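Tll1590 protein (Thermosynechococcus elongatus, PDB 6LDQ) is a sucrose-phosphate synthase protein whose chain includes a glycosyl transferase 4-like domain, Rossmann-like as in GT-B proteins. Local coordinates at residues 155-160 with 183-188; 162-167 with 189-194. All coordinates share one frame; numbering follows the deposited sequence.

Contact 1. Residues 155-160 with 183-188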
loop_
_atom_site.group_PDB
_atom_site.type_symbol
_atom_site.label_atom_id
_atom_site.label_comp_id
_atom_site.label_asym_id
_atom_site.label_seq_id
_atom_site.Cartn_x
_atom_site.Cartn_y
_atom_site.Cartn_z
ATOM N N THR A 155 -11.330 -16.106 0.737
ATOM C CA THR A 155 -10.314 -15.331 1.441
ATOM C C THR A 155 -10.347 -13.874 1.011
ATOM O O THR A 155 -10.390 -12.967 1.850
ATOM C CB THR A 155 -8.931 -15.935 1.190
ATOM O OG1 THR A 155 -8.808 -17.126 1.966
ATOM C CG2 THR A 155 -7.828 -14.952 1.593
ATOM N N ARG A 156 -10.325 -13.628 -0.300
ATOM C CA ARG A 156 -10.255 -12.252 -0.783
ATOM C C ARG A 156 -11.400 -11.413 -0.221
ATOM O O ARG A 156 -11.184 -10.313 0.302
ATOM C CB ARG A 156 -10.253 -12.246 -2.312
ATOM C CG ARG A 156 -10.100 -10.872 -2.956
ATOM C CD ARG A 156 -10.233 -10.969 -4.460
ATOM N NE ARG A 156 -11.624 -11.187 -4.843
ATOM C CZ ARG A 156 -12.076 -12.239 -5.515
ATOM N NH1 ARG A 156 -11.248 -13.199 -5.895
ATOM N NH2 ARG A 156 -13.374 -12.326 -5.807
ATOM N N LEU A 157 -12.629 -11.939 -0.280
ATOM C CA LEU A 157 -13.793 -11.183 0.167
ATOM C C LEU A 157 -13.724 -10.859 1.658
ATOM O O LEU A 157 -14.053 -9.739 2.071
ATOM C CB LEU A 157 -15.073 -11.967 -0.154
ATOM C CG LEU A 157 -15.702 -11.589 -1.498
ATOM C CD1 LEU A 157 -16.187 -10.130 -1.489
ATOM C CD2 LEU A 157 -14.736 -11.837 -2.669
ATOM N N MET A 158 -13.343 -11.831 2.485
ATOM C CA MET A 158 -13.247 -11.582 3.921
ATOM C C MET A 158 -12.163 -10.552 4.214
ATOM O O MET A 158 -12.337 -9.663 5.060
ATOM C CB MET A 158 -12.927 -12.880 4.664
ATOM C CG MET A 158 -14.101 -13.871 4.764
ATOM S SD MET A 158 -13.504 -15.411 5.505
ATOM C CE MET A 158 -13.755 -15.023 7.224
ATOM N N VAL A 159 -11.040 -10.652 3.512
ATOM C CA VAL A 159 -9.948 -9.706 3.744
ATOM C C VAL A 159 -10.336 -8.323 3.244
ATOM O O VAL A 159 -10.086 -7.308 3.908
ATOM C CB VAL A 159 -8.654 -10.193 3.071
ATOM C CG1 VAL A 159 -7.555 -9.111 3.209
ATOM C CG2 VAL A 159 -8.192 -11.516 3.645
ATOM N N GLU A 160 -10.961 -8.261 2.066
ATOM C CA GLU A 160 -11.377 -6.975 1.523
ATOM C C GLU A 160 -12.391 -6.284 2.432
ATOM O O GLU A 160 -12.374 -5.055 2.579
ATOM C CB GLU A 160 -11.916 -7.172 0.104
ATOM C CG GLU A 160 -10.833 -7.698 -0.843
ATOM C CD GLU A 160 -11.166 -7.576 -2.313
ATOM O OE1 GLU A 160 -10.227 -7.375 -3.105
ATOM O OE2 GLU A 160 -12.346 -7.716 -2.685
ATOM N N ARG A 183 -21.403 -3.194 -4.484
ATOM C CA ARG A 183 -22.387 -4.212 -4.848
ATOM C C ARG A 183 -22.021 -5.570 -4.275
ATOM O O ARG A 183 -22.883 -6.283 -3.745
ATOM C CB ARG A 183 -22.503 -4.313 -6.372
ATOM C CG ARG A 183 -23.733 -5.073 -6.920
ATOM C CD ARG A 183 -23.866 -4.802 -8.432
ATOM N NE ARG A 183 -22.551 -4.455 -8.997
ATOM C CZ ARG A 183 -22.108 -4.821 -10.201
ATOM N NH1 ARG A 183 -22.873 -5.543 -11.032
ATOM N NH2 ARG A 183 -20.893 -4.453 -10.568
ATOM N N TRP A 184 -20.748 -5.948 -4.379
ATOM C CA TRP A 184 -20.362 -7.328 -4.161
ATOM C C TRP A 184 -19.521 -7.545 -2.917
ATOM O O TRP A 184 -19.469 -8.676 -2.430
ATOM C CB TRP A 184 -19.596 -7.853 -5.384
ATOM C CG TRP A 184 -20.456 -7.973 -6.591
ATOM C CD1 TRP A 184 -20.576 -7.072 -7.606
ATOM C CD2 TRP A 184 -21.337 -9.061 -6.910
ATOM N NE1 TRP A 184 -21.467 -7.535 -8.545
ATOM C CE2 TRP A 184 -21.947 -8.754 -8.141
ATOM C CE3 TRP A 184 -21.651 -10.268 -6.280
ATOM C CZ2 TRP A 184 -22.870 -9.604 -8.748
ATOM C CZ3 TRP A 184 -22.568 -11.111 -6.883
ATOM C CH2 TRP A 184 -23.167 -10.772 -8.104
ATOM N N VAL A 185 -18.867 -6.506 -2.394
ATOM C CA VAL A 185 -17.962 -6.689 -1.265
ATOM C C VAL A 185 -18.570 -6.091 -0.001
ATOM O O VAL A 185 -18.928 -6.825 0.923
ATOM C CB VAL A 185 -16.572 -6.091 -1.561
ATOM C CG1 VAL A 185 -15.651 -6.226 -0.343
ATOM C CG2 VAL A 185 -15.953 -6.753 -2.776
ATOM N N SER A 186 -18.676 -4.766 0.071
ATOM C CA SER A 186 -19.186 -4.167 1.299
ATOM C C SER A 186 -19.453 -2.690 1.064
ATOM O O SER A 186 -18.738 -2.038 0.297
ATOM C CB SER A 186 -18.191 -4.340 2.458
ATOM O OG SER A 186 -18.617 -3.634 3.604
ATOM N N LYS A 187 -20.462 -2.166 1.763
ATOM C CA LYS A 187 -20.766 -0.737 1.758
ATOM C C LYS A 187 -19.986 0.037 2.811
ATOM O O LYS A 187 -20.103 1.272 2.879
ATOM C CB LYS A 187 -22.261 -0.505 1.997
ATOM C CG LYS A 187 -23.194 -1.219 1.022
ATOM C CD LYS A 187 -23.967 -0.227 0.192
ATOM C CE LYS A 187 -24.310 -0.789 -1.182
ATOM N NZ LYS A 187 -24.763 -2.212 -1.134
ATOM N N ALA A 188 -19.218 -0.654 3.641
ATOM C CA ALA A 188 -18.518 -0.026 4.744
ATOM C C ALA A 188 -17.309 0.763 4.239
ATOM O O ALA A 188 -16.843 0.586 3.112
ATOM C CB ALA A 188 -18.095 -1.088 5.765
#
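Leu157 lays its CD1 methyl against Val185, whose CG2 is 3.6 Å from Leu157 CD1. The same methyl also meets the backbone, with Trp184 O 3.7 Å from Leu157 CD1. The leucine stands some 30° off a staggered first torsion (chi1 -93°), and from there its branch swings across to the valine.

Val185 is the residue both partners share. Its CG1 lies anti to the backbone N, and both of its methyls sit between Leu157 and Glu160, neighbours one helical turn apart. CG1 comes 3.9 Å from Glu160 CB and 4.1 Å from Leu157 CD1, while CG2, the one close to the leucine, lies beside the carboxylate, 3.7 Å from Glu160 OE2, in a contact without a hydrogen bond. The glutamate chain runs extended beyond CG and passes the valine at about a right angle. Glu160 also packs on Trp114 and Tyr135, and a thiocyanate ion, probably from the crystallisation liquor, is bound near it.

The two pieces belong to helix 153-166 and to the end of helix 175-185, neighbouring helices of the Rossmann-like domain. Their closest alpha carbons, Leu157 CA and Val185 CA, are 6.3 Å apart. A wider pi-type turn occurs at 183-185, and the chain beyond is shaped by an ST turn in which Ala188 N donates to Ser186 OG over 3.0 Å, nearly straight at 166°. Arg182 reinforces this turn from the helix, binding the carbonyls of Ser186 and Ala188 through NH1.

Leu157, Val185 and Glu160, with Trp184 at the margin, make the contact, which buries 157 Å² in all. With no hydrogen bond across the two segments, it rests on van der Waals packing of Leu157 and Glu160 on Val185.

Contact 2. Residues 162-167 with 189-194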
loop_
_atom_site.group_PDB
_atom_site.type_symbol
_atom_site.label_atom_id
_atom_site.label_comp_id
_atom_site.label_asym_id
_atom_site.label_seq_id
_atom_site.Cartn_x
_atom_site.Cartn_y
_atom_site.Cartn_z
ATOM N N ALA A 162 -12.450 -6.702 5.745
ATOM C CA ALA A 162 -11.676 -6.253 6.903
ATOM C C ALA A 162 -10.919 -4.969 6.600
ATOM O O ALA A 162 -10.782 -4.103 7.466
ATOM C CB ALA A 162 -10.707 -7.344 7.355
ATOM N N ILE A 163 -10.426 -4.830 5.375
ATOM C CA ILE A 163 -9.679 -3.633 5.009
ATOM C C ILE A 163 -10.612 -2.429 4.938
ATOM O O ILE A 163 -10.326 -1.370 5.505
ATOM C CB ILE A 163 -8.940 -3.851 3.683
ATOM C CG1 ILE A 163 -7.831 -4.889 3.855
ATOM C CG2 ILE A 163 -8.313 -2.532 3.222
ATOM C CD1 ILE A 163 -7.405 -5.515 2.559
ATOM N N LEU A 164 -11.755 -2.583 4.258
ATOM C CA LEU A 164 -12.712 -1.485 4.172
ATOM C C LEU A 164 -13.138 -1.012 5.555
ATOM O O LEU A 164 -13.324 0.193 5.778
ATOM C CB LEU A 164 -13.933 -1.910 3.355
ATOM C CG LEU A 164 -13.727 -1.916 1.844
ATOM C CD1 LEU A 164 -14.832 -2.758 1.183
ATOM C CD2 LEU A 164 -13.726 -0.477 1.308
ATOM N N GLU A 165 -13.262 -1.942 6.505
ATOM C CA GLU A 165 -13.766 -1.610 7.831
ATOM C C GLU A 165 -12.733 -0.923 8.715
ATOM O O GLU A 165 -13.107 -0.170 9.617
ATOM C CB GLU A 165 -14.263 -2.876 8.534
ATOM C CG GLU A 165 -15.547 -3.427 7.964
ATOM C CD GLU A 165 -15.856 -4.816 8.488
ATOM O OE1 GLU A 165 -14.916 -5.512 8.924
ATOM O OE2 GLU A 165 -17.036 -5.211 8.456
ATOM N N ASN A 166 -11.444 -1.177 8.504
ATOM C CA ASN A 166 -10.434 -0.715 9.443
ATOM C C ASN A 166 -9.436 0.271 8.863
ATOM O O ASN A 166 -8.736 0.935 9.639
ATOM C CB ASN A 166 -9.664 -1.911 10.026
ATOM C CG ASN A 166 -10.498 -2.720 10.986
ATOM O OD1 ASN A 166 -10.521 -2.445 12.186
ATOM N ND2 ASN A 166 -11.192 -3.734 10.464
ATOM N N ALA A 167 -9.332 0.380 7.544
ATOM C CA ALA A 167 -8.436 1.366 6.959
ATOM C C ALA A 167 -9.037 2.760 7.085
ATOM O O ALA A 167 -10.258 2.939 7.114
ATOM C CB ALA A 167 -8.162 1.037 5.492
ATOM N N GLY A 189 -16.806 1.648 5.097
ATOM C CA GLY A 189 -15.546 2.329 4.867
ATOM C C GLY A 189 -15.687 3.600 4.043
ATOM O O GLY A 189 -16.732 3.902 3.460
ATOM N N GLN A 190 -14.593 4.361 4.001
ATOM C CA GLN A 190 -14.508 5.584 3.213
ATOM C C GLN A 190 -13.705 5.298 1.950
ATOM O O GLN A 190 -12.544 4.889 2.031
ATOM C CB GLN A 190 -13.863 6.716 4.016
ATOM C CG GLN A 190 -14.508 8.095 3.779
ATOM C CD GLN A 190 -13.598 9.250 4.174
ATOM O OE1 GLN A 190 -12.465 9.042 4.612
ATOM N NE2 GLN A 190 -14.093 10.480 4.017
ATOM N N THR A 191 -14.331 5.483 0.791
ATOM C CA THR A 191 -13.666 5.366 -0.496
ATOM C C THR A 191 -13.480 6.751 -1.104
ATOM O O THR A 191 -14.304 7.648 -0.906
ATOM C CB THR A 191 -14.455 4.466 -1.461
ATOM O OG1 THR A 191 -15.857 4.780 -1.387
ATOM C CG2 THR A 191 -14.255 2.969 -1.109
ATOM N N ARG A 192 -12.390 6.922 -1.848
ATOM C CA ARG A 192 -12.123 8.165 -2.559
ATOM C C ARG A 192 -11.675 7.829 -3.970
ATOM O O ARG A 192 -10.955 6.848 -4.172
ATOM C CB ARG A 192 -11.045 8.993 -1.852
ATOM C CG ARG A 192 -11.462 9.480 -0.487
ATOM C CD ARG A 192 -12.042 10.884 -0.568
ATOM N NE ARG A 192 -12.995 11.134 0.510
ATOM C CZ ARG A 192 -13.565 12.312 0.742
ATOM N NH1 ARG A 192 -13.277 13.360 -0.028
ATOM N NH2 ARG A 192 -14.421 12.445 1.748
ATOM N N LEU A 193 -12.087 8.653 -4.933
ATOM C CA LEU A 193 -11.793 8.419 -6.342
ATOM C C LEU A 193 -10.474 9.081 -6.689
ATOM O O LEU A 193 -10.375 10.312 -6.679
ATOM C CB LEU A 193 -12.901 8.962 -7.242
ATOM C CG LEU A 193 -12.705 8.669 -8.726
ATOM C CD1 LEU A 193 -12.732 7.144 -8.978
ATOM C CD2 LEU A 193 -13.782 9.350 -9.557
ATOM N N ILE A 194 -9.472 8.275 -7.008
ATOM C CA ILE A 194 -8.240 8.750 -7.623
ATOM C C ILE A 194 -8.028 7.957 -8.905
ATOM O O ILE A 194 -7.585 6.806 -8.872
ATOM C CB ILE A 194 -7.039 8.617 -6.673
ATOM C CG1 ILE A 194 -7.397 9.126 -5.276
ATOM C CG2 ILE A 194 -5.831 9.363 -7.235
ATOM C CD1 ILE A 194 -7.683 10.609 -5.200
HETATM O O HOH W 1 -12.289 2.617 5.280
#
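Leu164 and Gly189 meet where helix 153-166 of the Rossmann-like fold, the helix of a beta-alpha-beta crossover between strands 130-134 and 169-172, passes the approach to strand 191-193. The carbonyl of Leu164 points at the glycine backbone, and Leu164 O is only 3.2 Å from Gly189 CA. With phi at 87° and the helix carbonyl so near, the position suits a residue that has no side chain.

The leucine has a second role. The end of its side chain reaches the strand, where Leu164 CD2 lies 4.2 Å from Thr191 CG2, a light methyl-to-methyl touch. Around that pair the leucine also packs on Val170 and Leu181, which makes it a wedge between strand 169-172 and helix 175-185. Thr191 sets its methyl beside the leucine and packs on Val170 as well, while its hydroxyl serves helix 175-185: OG1 is hydrogen-bonded to Glu178 and, weakly, to Arg182. The same arginine binds Gly189 O, so the entry to the strand is held from the helix that precedes it.

The polar link between the two segments runs through a water at the C-terminal end of helix 153-166. Ala167 is the first residue there to leave helical torsions, and Asn166 ND2 turns back onto Ala162 O at 3.0 Å, in the carbonyl plane on a lone pair. The water donates to Leu164 O in the last turn of the helix, at 2.7 Å, and to Ala167 O just beyond it, at 2.8 Å, and accepts from Gln190 N at 3.2 Å.

How the contacts relate
Running from the N terminus, helix 153-166 contributes first 155-160 and then 162-167; the chain next forms strand 169-172 and helix 175-185, and 183-188 spans the last residues of that helix and the turn beyond, with 189-194 following. Contact 1 closes a loop of 22 intervening residues and contact 2 one of 21. Because their segments alternate, the loops cross rather than nest, and both enclose strand 169-172. The two contacts join directly, since Leu164 CD1 is 3.9 Å from both Val185 CG1 and Ser186 CB. Together they tie one helix first to its neighbour 175-185 and then to the outermost strand, 191-193, at that edge of the sheet.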